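Local coordinates for enterotoxin SEN variant (Staphylococcus aureus, PDB 6KRY), which probably acts as a secreted superantigen toxin of the staphylococcal and streptococcal enterotoxin family, at residues Leu115-Asp128 with Ser214-Lys226. Residues are numbered along the deposited sequence; the frame is centred on the assembly and turned at random.
Sequences LDEERVIGVNVFKD and SSSNYHIDVFLYK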
ATOM      1  N   LEU A 115      14.453  -5.050  12.293  1.00 14.62           N
ATOM      2  CA  LEU A 115      14.291  -6.066  13.381  1.00 15.51           C
ATOM      3  C   LEU A 115      15.234  -7.267  13.197  1.00 18.26           C
ATOM      4  O   LEU A 115      15.660  -7.613  12.091  1.00 16.36           O
ATOM      5  CB  LEU A 115      12.842  -6.543  13.418  1.00 15.06           C
ATOM      6  CG  LEU A 115      11.831  -5.437  13.700  1.00 14.17           C
ATOM      7  CD1 LEU A 115      10.447  -5.968  13.468  1.00 14.53           C
ATOM      8  CD2 LEU A 115      11.995  -4.899  15.129  1.00 14.53           C
ATOM      9  N   ASP A 116      15.525  -7.941  14.310  1.00 19.96           N
ATOM     10  CA  ASP A 116      16.426  -9.115  14.276  1.00 25.67           C
ATOM     11  C   ASP A 116      15.668 -10.325  13.709  1.00 28.25           C
ATOM     12  O   ASP A 116      16.263 -11.255  13.213  1.00 26.24           O
ATOM     13  CB  ASP A 116      17.046  -9.400  15.657  1.00 26.42           C
ATOM     14  CG  ASP A 116      16.076  -9.681  16.807  1.00 29.75           C
ATOM     15  OD1 ASP A 116      14.848  -9.580  16.618  1.00 31.24           O
ATOM     16  OD2 ASP A 116      16.572 -10.000  17.916  1.00 38.15           O
ATOM     17  N   GLU A 117      14.339 -10.300  13.771  1.00 27.45           N
ATOM     18  CA  GLU A 117      13.568 -11.290  13.023  1.00 29.76           C
ATOM     19  C   GLU A 117      12.191 -10.722  12.672  1.00 25.93           C
ATOM     20  O   GLU A 117      11.820  -9.696  13.196  1.00 23.49           O
ATOM     21  CB  GLU A 117      13.415 -12.569  13.829  1.00 34.33           C
ATOM     22  CG  GLU A 117      12.795 -12.338  15.184  1.00 38.59           C
ATOM     23  CD  GLU A 117      13.017 -13.494  16.141  1.00 46.54           C
ATOM     24  OE1 GLU A 117      12.048 -13.843  16.871  1.00 43.59           O
ATOM     25  OE2 GLU A 117      14.149 -14.052  16.144  1.00 51.29           O
ATOM     26  N   GLU A 118      11.495 -11.435  11.783  1.00 24.37           N
ATOM     27  CA  GLU A 118      10.196 -11.079  11.252  1.00 25.18           C
ATOM     28  C   GLU A 118       9.218 -10.827  12.396  1.00 22.59           C
ATOM     29  O   GLU A 118       9.046 -11.689  13.221  1.00 22.82           O
ATOM     30  CB  GLU A 118       9.590 -12.241  10.455  1.00 29.94           C
ATOM     31  CG  GLU A 118      10.244 -12.492   9.112  1.00 35.62           C
ATOM     32  CD  GLU A 118      10.012 -11.414   8.070  1.00 44.16           C
ATOM     33  OE1 GLU A 118       9.285 -10.429   8.372  1.00 52.61           O
ATOM     34  OE2 GLU A 118      10.547 -11.559   6.948  1.00 50.89           O
ATOM     35  N   ARG A 119       8.551  -9.670  12.402  1.00 18.23           N
ATOM     36  CA  ARG A 119       7.461  -9.419  13.303  1.00 17.87           C
ATOM     37  C   ARG A 119       6.200  -9.940  12.620  1.00 16.76           C
ATOM     38  O   ARG A 119       6.022  -9.741  11.370  1.00 15.19           O
ATOM     39  CB  ARG A 119       7.331  -7.929  13.615  1.00 19.14           C
ATOM     40  CG  ARG A 119       6.518  -7.585  14.859  1.00 19.80           C
ATOM     41  CD  ARG A 119       6.989  -6.291  15.518  1.00 19.71           C
ATOM     42  NE  ARG A 119       8.134  -6.355  16.425  1.00 21.25           N
ATOM     43  CZ  ARG A 119       8.816  -5.300  16.847  1.00 20.05           C
ATOM     44  NH1 ARG A 119       8.561  -4.100  16.376  1.00 18.77           N
ATOM     45  NH2 ARG A 119       9.772  -5.447  17.733  1.00 26.02           N
ATOM     46  N   VAL A 120       5.365 -10.637  13.403  1.00 16.27           N
ATOM     47  CA  VAL A 120       4.136 -11.213  12.905  1.00 17.59           C
ATOM     48  C   VAL A 120       2.958 -10.345  13.348  1.00 15.34           C
ATOM     49  O   VAL A 120       2.863  -9.926  14.498  1.00 18.65           O
ATOM     50  CB  VAL A 120       3.991 -12.673  13.378  1.00 19.50           C
ATOM     51  CG1 VAL A 120       2.715 -13.294  12.839  1.00 23.09           C
ATOM     52  CG2 VAL A 120       5.194 -13.508  12.939  1.00 21.19           C
ATOM     53  N   ILE A 121       2.062 -10.047  12.411  1.00 13.51           N
ATOM     54  CA  ILE A 121       0.848  -9.261  12.665  1.00 13.72           C
ATOM     55  C   ILE A 121      -0.374 -10.104  12.292  1.00 13.39           C
ATOM     56  O   ILE A 121      -0.448 -10.639  11.169  1.00 13.33           O
ATOM     57  CB  ILE A 121       0.904  -7.948  11.870  1.00 14.07           C
ATOM     58  CG1 ILE A 121       2.059  -7.082  12.379  1.00 15.29           C
ATOM     59  CG2 ILE A 121      -0.440  -7.247  11.937  1.00 14.48           C
ATOM     60  CD1 ILE A 121       2.268  -5.796  11.602  1.00 16.82           C
ATOM     61  N   GLY A 122      -1.289 -10.245  13.257  1.00 12.67           N
ATOM     62  CA  GLY A 122      -2.507 -11.074  13.097  1.00 12.83           C
ATOM     63  C   GLY A 122      -3.559 -10.305  12.315  1.00 12.47           C
ATOM     64  O   GLY A 122      -3.716  -9.110  12.519  1.00 11.81           O
ATOM     65  N   VAL A 123      -4.229 -11.007  11.404  1.00 11.85           N
ATOM     66  CA  VAL A 123      -5.357 -10.498  10.632  1.00 12.15           C
ATOM     67  C   VAL A 123      -6.557 -11.421  10.871  1.00 13.03           C
ATOM     68  O   VAL A 123      -6.549 -12.566  10.461  1.00 12.39           O
ATOM     69  CB  VAL A 123      -5.012 -10.436   9.126  1.00 12.33           C
ATOM     70  CG1 VAL A 123      -6.139  -9.786   8.340  1.00 12.07           C
ATOM     71  CG2 VAL A 123      -3.671  -9.767   8.840  1.00 12.20           C
ATOM     72  N   ASN A 124      -7.582 -10.903  11.533  1.00 13.96           N
ATOM     73  CA  ASN A 124      -8.850 -11.615  11.690  1.00 15.80           C
ATOM     74  C   ASN A 124      -9.785 -11.232  10.542  1.00 15.04           C
ATOM     75  O   ASN A 124      -9.744 -10.088  10.051  1.00 14.85           O
ATOM     76  CB  ASN A 124      -9.496 -11.291  13.028  1.00 18.65           C
ATOM     77  CG  ASN A 124      -8.735 -11.928  14.164  1.00 21.53           C
ATOM     78  OD1 ASN A 124      -8.221 -11.220  15.017  1.00 29.77           O
ATOM     79  ND2 ASN A 124      -8.682 -13.251  14.172  1.00 25.91           N
ATOM     80  N   VAL A 125     -10.510 -12.216  10.025  1.00 14.07           N
ATOM     81  CA  VAL A 125     -11.388 -11.977   8.905  1.00 15.00           C
ATOM     82  C   VAL A 125     -12.803 -12.441   9.289  1.00 14.53           C
ATOM     83  O   VAL A 125     -13.004 -13.585   9.771  1.00 15.65           O
ATOM     84  CB  VAL A 125     -10.886 -12.691   7.635  1.00 15.56           C
ATOM     85  CG1 VAL A 125     -11.808 -12.430   6.458  1.00 16.05           C
ATOM     86  CG2 VAL A 125      -9.477 -12.291   7.250  1.00 16.31           C
ATOM     87  N   PHE A 126     -13.781 -11.571   9.022  1.00 14.72           N
ATOM     88  CA  PHE A 126     -15.187 -11.827   9.220  1.00 16.03           C
ATOM     89  C   PHE A 126     -15.914 -11.681   7.874  1.00 17.59           C
ATOM     90  O   PHE A 126     -15.616 -10.778   7.096  1.00 17.08           O
ATOM     91  CB  PHE A 126     -15.771 -10.870  10.248  1.00 19.09           C
ATOM     92  CG  PHE A 126     -15.117 -10.988  11.603  1.00 23.51           C
ATOM     93  CD1 PHE A 126     -14.000 -10.232  11.921  1.00 25.38           C
ATOM     94  CD2 PHE A 126     -15.599 -11.893  12.538  1.00 26.78           C
ATOM     95  CE1 PHE A 126     -13.389 -10.363  13.163  1.00 28.07           C
ATOM     96  CE2 PHE A 126     -15.005 -12.001  13.790  1.00 28.87           C
ATOM     97  CZ  PHE A 126     -13.903 -11.234  14.098  1.00 27.75           C
ATOM     98  N   LYS A 127     -16.818 -12.617   7.595  1.00 15.79           N
ATOM     99  CA  LYS A 127     -17.614 -12.569   6.386  1.00 20.08           C
ATOM    100  C   LYS A 127     -19.086 -12.708   6.782  1.00 21.68           C
ATOM    101  O   LYS A 127     -19.456 -13.745   7.362  1.00 21.66           O
ATOM    102  CB  LYS A 127     -17.191 -13.676   5.424  1.00 22.16           C
ATOM    103  CG  LYS A 127     -17.948 -13.653   4.105  1.00 26.77           C
ATOM    104  CD  LYS A 127     -17.296 -14.536   3.066  1.00 32.86           C
ATOM    105  CE  LYS A 127     -17.682 -15.992   3.213  1.00 37.15           C
ATOM    106  NZ  LYS A 127     -17.651 -16.660   1.893  1.00 41.97           N
ATOM    107  N   ASP A 128     -19.880 -11.663   6.505  1.00 22.11           N
ATOM    108  CA  ASP A 128     -21.242 -11.453   7.067  1.00 27.34           C
ATOM    109  C   ASP A 128     -21.319 -11.794   8.564  1.00 28.96           C
ATOM    110  O   ASP A 128     -22.240 -12.494   9.022  1.00 30.53           O
ATOM    111  CB  ASP A 128     -22.264 -12.244   6.266  1.00 28.92           C
ATOM    112  CG  ASP A 128     -22.342 -11.710   4.860  1.00 33.85           C
ATOM    113  OD1 ASP A 128     -22.538 -10.479   4.716  1.00 37.51           O
ATOM    114  OD2 ASP A 128     -22.183 -12.513   3.943  1.00 37.01           O
ATOM    115  N   SER A 214       3.822   1.523  14.597  1.00 11.92           N
ATOM    116  CA  SER A 214       4.657   0.547  15.261  1.00 12.84           C
ATOM    117  C   SER A 214       4.174  -0.871  14.927  1.00 11.58           C
ATOM    118  O   SER A 214       3.074  -1.273  15.281  1.00 10.89           O
ATOM    119  CB  SER A 214       4.632   0.807  16.768  1.00 13.26           C
ATOM    120  OG  SER A 214       5.322  -0.231  17.455  1.00 18.03           O
ATOM    121  N   SER A 215       5.010  -1.664  14.278  1.00 12.52           N
ATOM    122  CA  SER A 215       4.632  -3.062  13.921  1.00 12.34           C
ATOM    123  C   SER A 215       4.360  -3.905  15.183  1.00 12.68           C
ATOM    124  O   SER A 215       3.593  -4.847  15.099  1.00 13.53           O
ATOM    125  CB  SER A 215       5.642  -3.723  13.041  1.00 11.99           C
ATOM    126  OG  SER A 215       6.896  -3.833  13.688  1.00 12.21           O
ATOM    127  N   SER A 216       4.920  -3.522  16.333  1.00 12.17           N
ATOM    128  CA  SER A 216       4.689  -4.295  17.588  1.00 14.90           C
ATOM    129  C   SER A 216       3.276  -4.044  18.113  1.00 13.52           C
ATOM    130  O   SER A 216       2.784  -4.833  18.906  1.00 14.58           O
ATOM    131  CB  SER A 216       5.727  -4.057  18.661  1.00 15.35           C
ATOM    132  OG  SER A 216       5.546  -2.802  19.299  1.00 18.47           O
ATOM    133  N   ASN A 217       2.619  -2.960  17.676  1.00 13.27           N
ATOM    134  CA  ASN A 217       1.440  -2.466  18.405  1.00 14.48           C
ATOM    135  C   ASN A 217       0.144  -2.504  17.582  1.00 14.31           C
ATOM    136  O   ASN A 217      -0.804  -1.893  18.004  1.00 14.66           O
ATOM    137  CB  ASN A 217       1.636  -1.044  18.959  1.00 13.07           C
ATOM    138  CG  ASN A 217       0.550  -0.623  19.937  1.00 13.00           C
ATOM    139  OD1 ASN A 217       0.081  -1.429  20.743  1.00 13.55           O
ATOM    140  ND2 ASN A 217       0.186   0.647  19.900  1.00 12.76           N
ATOM    141  N   TYR A 218       0.095  -3.228  16.455  1.00 12.94           N
ATOM    142  CA  TYR A 218      -1.073  -3.180  15.616  1.00 13.75           C
ATOM    143  C   TYR A 218      -1.515  -4.598  15.262  1.00 12.44           C
ATOM    144  O   TYR A 218      -0.715  -5.534  15.129  1.00 13.34           O
ATOM    145  CB  TYR A 218      -0.856  -2.299  14.376  1.00 14.69           C
ATOM    146  CG  TYR A 218      -1.174  -0.862  14.659  1.00 15.88           C
ATOM    147  CD1 TYR A 218      -0.272  -0.036  15.315  1.00 16.92           C
ATOM    148  CD2 TYR A 218      -2.428  -0.348  14.360  1.00 17.04           C
ATOM    149  CE1 TYR A 218      -0.627   1.248  15.710  1.00 18.82           C
ATOM    150  CE2 TYR A 218      -2.790   0.935  14.730  1.00 17.84           C
ATOM    151  CZ  TYR A 218      -1.888   1.739  15.401  1.00 19.23           C
ATOM    152  OH  TYR A 218      -2.220   3.030  15.710  1.00 21.76           O
ATOM    153  N   HIS A 219      -2.819  -4.749  15.098  1.00 13.41           N
ATOM    154  CA  HIS A 219      -3.407  -5.960  14.510  1.00 13.58           C
ATOM    155  C   HIS A 219      -4.534  -5.482  13.596  1.00 13.40           C
ATOM    156  O   HIS A 219      -4.925  -4.300  13.639  1.00 12.41           O
ATOM    157  CB  HIS A 219      -3.893  -6.957  15.563  1.00 15.83           C
ATOM    158  CG  HIS A 219      -5.001  -6.455  16.423  1.00 16.69           C
ATOM    159  ND1 HIS A 219      -4.753  -5.718  17.570  1.00 18.71           N
ATOM    160  CD2 HIS A 219      -6.343  -6.538  16.306  1.00 17.38           C
ATOM    161  CE1 HIS A 219      -5.895  -5.368  18.128  1.00 18.88           C
ATOM    162  NE2 HIS A 219      -6.897  -5.911  17.402  1.00 17.52           N
ATOM    163  N   ILE A 220      -4.973  -6.372  12.726  1.00 12.81           N
ATOM    164  CA  ILE A 220      -5.883  -5.960  11.639  1.00 12.25           C
ATOM    165  C   ILE A 220      -7.141  -6.807  11.704  1.00 12.79           C
ATOM    166  O   ILE A 220      -7.056  -8.007  11.947  1.00 13.74           O
ATOM    167  CB  ILE A 220      -5.155  -6.102  10.307  1.00 12.41           C
ATOM    168  CG1 ILE A 220      -3.919  -5.200  10.324  1.00 12.86           C
ATOM    169  CG2 ILE A 220      -6.064  -5.780   9.125  1.00 13.15           C
ATOM    170  CD1 ILE A 220      -2.991  -5.457   9.161  1.00 14.78           C
ATOM    171  N   ASP A 221      -8.295  -6.169  11.486  1.00 12.64           N
ATOM    172  CA  ASP A 221      -9.533  -6.901  11.313  1.00 14.12           C
ATOM    173  C   ASP A 221     -10.124  -6.533   9.951  1.00 13.30           C
ATOM    174  O   ASP A 221     -10.256  -5.356   9.630  1.00 12.31           O
ATOM    175  CB  ASP A 221     -10.532  -6.608  12.422  1.00 16.14           C
ATOM    176  CG  ASP A 221     -10.015  -6.861  13.827  1.00 21.70           C
ATOM    177  OD1 ASP A 221      -9.430  -7.928  14.044  1.00 23.89           O
ATOM    178  OD2 ASP A 221     -10.183  -5.952  14.673  1.00 26.58           O
ATOM    179  N   VAL A 222     -10.523  -7.552   9.186  1.00 12.59           N
ATOM    180  CA  VAL A 222     -11.154  -7.383   7.891  1.00 11.82           C
ATOM    181  C   VAL A 222     -12.637  -7.791   8.011  1.00 12.24           C
ATOM    182  O   VAL A 222     -12.939  -8.900   8.535  1.00 11.51           O
ATOM    183  CB  VAL A 222     -10.431  -8.246   6.835  1.00 12.16           C
ATOM    184  CG1 VAL A 222     -11.145  -8.224   5.493  1.00 11.66           C
ATOM    185  CG2 VAL A 222      -8.972  -7.819   6.669  1.00 12.40           C
ATOM    186  N   PHE A 223     -13.536  -6.938   7.503  1.00 11.36           N
ATOM    187  CA  PHE A 223     -14.979  -7.204   7.493  1.00 13.19           C
ATOM    188  C   PHE A 223     -15.418  -7.238   6.039  1.00 12.72           C
ATOM    189  O   PHE A 223     -15.225  -6.275   5.321  1.00 13.24           O
ATOM    190  CB  PHE A 223     -15.731  -6.160   8.325  1.00 14.15           C
ATOM    191  CG  PHE A 223     -15.353  -6.149   9.782  1.00 16.42           C
ATOM    192  CD1 PHE A 223     -15.919  -7.052  10.669  1.00 18.55           C
ATOM    193  CD2 PHE A 223     -14.377  -5.287  10.258  1.00 17.16           C
ATOM    194  CE1 PHE A 223     -15.540  -7.071  12.002  1.00 19.44           C
ATOM    195  CE2 PHE A 223     -14.004  -5.301  11.592  1.00 18.22           C
ATOM    196  CZ  PHE A 223     -14.589  -6.189  12.456  1.00 20.25           C
ATOM    197  N   LEU A 224     -15.990  -8.363   5.622  1.00 12.38           N
ATOM    198  CA  LEU A 224     -16.487  -8.546   4.295  1.00 13.56           C
ATOM    199  C   LEU A 224     -17.999  -8.803   4.361  1.00 13.03           C
ATOM    200  O   LEU A 224     -18.477  -9.383   5.324  1.00 11.88           O
ATOM    201  CB  LEU A 224     -15.794  -9.743   3.641  1.00 14.07           C
ATOM    202  CG  LEU A 224     -14.257  -9.680   3.626  1.00 13.96           C
ATOM    203  CD1 LEU A 224     -13.701 -10.943   2.989  1.00 14.57           C
ATOM    204  CD2 LEU A 224     -13.769  -8.454   2.883  1.00 15.01           C
ATOM    205  N   TYR A 225     -18.711  -8.400   3.314  1.00 13.90           N
ATOM    206  CA  TYR A 225     -20.179  -8.512   3.289  1.00 16.51           C
ATOM    207  C   TYR A 225     -20.631  -8.921   1.882  1.00 20.50           C
ATOM    208  O   TYR A 225     -20.160  -8.362   0.883  1.00 16.91           O
ATOM    209  CB  TYR A 225     -20.848  -7.200   3.685  1.00 17.69           C
ATOM    210  CG  TYR A 225     -20.420  -6.689   5.033  1.00 18.82           C
ATOM    211  CD1 TYR A 225     -20.973  -7.202   6.194  1.00 19.84           C
ATOM    212  CD2 TYR A 225     -19.434  -5.718   5.145  1.00 17.70           C
ATOM    213  CE1 TYR A 225     -20.562  -6.753   7.439  1.00 20.32           C
ATOM    214  CE2 TYR A 225     -19.006  -5.273   6.382  1.00 18.86           C
ATOM    215  CZ  TYR A 225     -19.575  -5.787   7.529  1.00 20.10           C
ATOM    216  OH  TYR A 225     -19.162  -5.308   8.743  1.00 22.02           O
ATOM    217  N   LYS A 226     -21.571  -9.879   1.843  1.00 21.92           N
ATOM    218  CA  LYS A 226     -22.235 -10.342   0.637  1.00 27.85           C
ATOM    219  C   LYS A 226     -23.230  -9.302   0.116  1.00 26.80           C
ATOM    220  O   LYS A 226     -23.757  -8.486   0.872  1.00 29.33           O
ATOM    221  CB  LYS A 226     -22.962 -11.652   0.955  1.00 34.57           C
ATOM    222  CG  LYS A 226     -22.211 -12.931   0.611  1.00 42.45           C
ATOM    223  CD  LYS A 226     -20.893 -13.159   1.357  1.00 45.92           C
ATOM    224  CE  LYS A 226     -20.927 -14.299   2.365  1.00 50.56           C
ATOM    225  NZ  LYS A 226     -21.840 -15.406   1.980  1.00 54.23           N
TER
HETATM  226  O   HOH W   1       3.026  -7.430  15.970  1.00 19.12           O
HETATM  227  O   HOH W   2      -6.599  -9.419  14.534  1.00 38.59           O
HETATM  228  O   HOH W   3     -19.732 -15.666  -0.205  1.00 41.31           O
HETATM  229  O   HOH W   4     -24.164  -8.534   3.911  1.00 32.02           O
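From Val-123 beside Ile-220 to Lys-127 beside Leu-224 the two strands run parallel, their short axes 17° apart, and a ladder of alternating amides from Ile-220 N to Gly-122 O through Asp-128 N to Leu-224 O ties them together. The pair illustrates how a sheet sorts its side chains by face. On one, Ile-121, Val-123, Val-125, Ile-220, Val-222 and Leu-224 form an aliphatic surface, Ile-121 joining through CG2 against Ile-220 CD1. With CG1 of Val-123 anti to the backbone N (chi1 -175°), this methyl meets both Val-222 CG2, at 3.8 Å, and Ile-220 CG2.

On the other face the side chains of Phe-126 and Phe-223 run alongside in the same direction. The two rings are nearly parallel (11°) but displaced, centroids 5.3 Å apart, so that little of one lies over the other; touch is made through Phe-126 CD1 and Phe-223 CE1, 3.5 Å apart. Next to them, Asp-221 OD1 packs against CB of Asn-124.

At the start of the pair the backbones diverge, and a water bridges Val-120 O and Ser-215 O. The Arg-119 chain, bent at its third torsion, brings NH1 to Ser-215 OG at 3.2 Å, while Ser-216 CB lies over the rim of one guanidinium face and Leu-115 CD2 over the rim of the other. That hydroxyl accepts from NH1, and its single proton has the carbonyl oxygens of Lys-141, the stronger partner, and Ala-142 to choose between or share. At the far end Asp-128 turns its carboxylate back to the second strand, its OD1 accepting Lys-226 N on the syn side at 3.1 Å.

These are the adjacent parallel strands of the C-terminal beta-grasp domain: helix 146-161 covers their aliphatic face, Leu-149 meeting Ile-121, Val-153 Ile-220, Leu-157 Val-222 and Tyr-161 Val-125, while strands 130-139 and 173-180 flank the pair antiparallel.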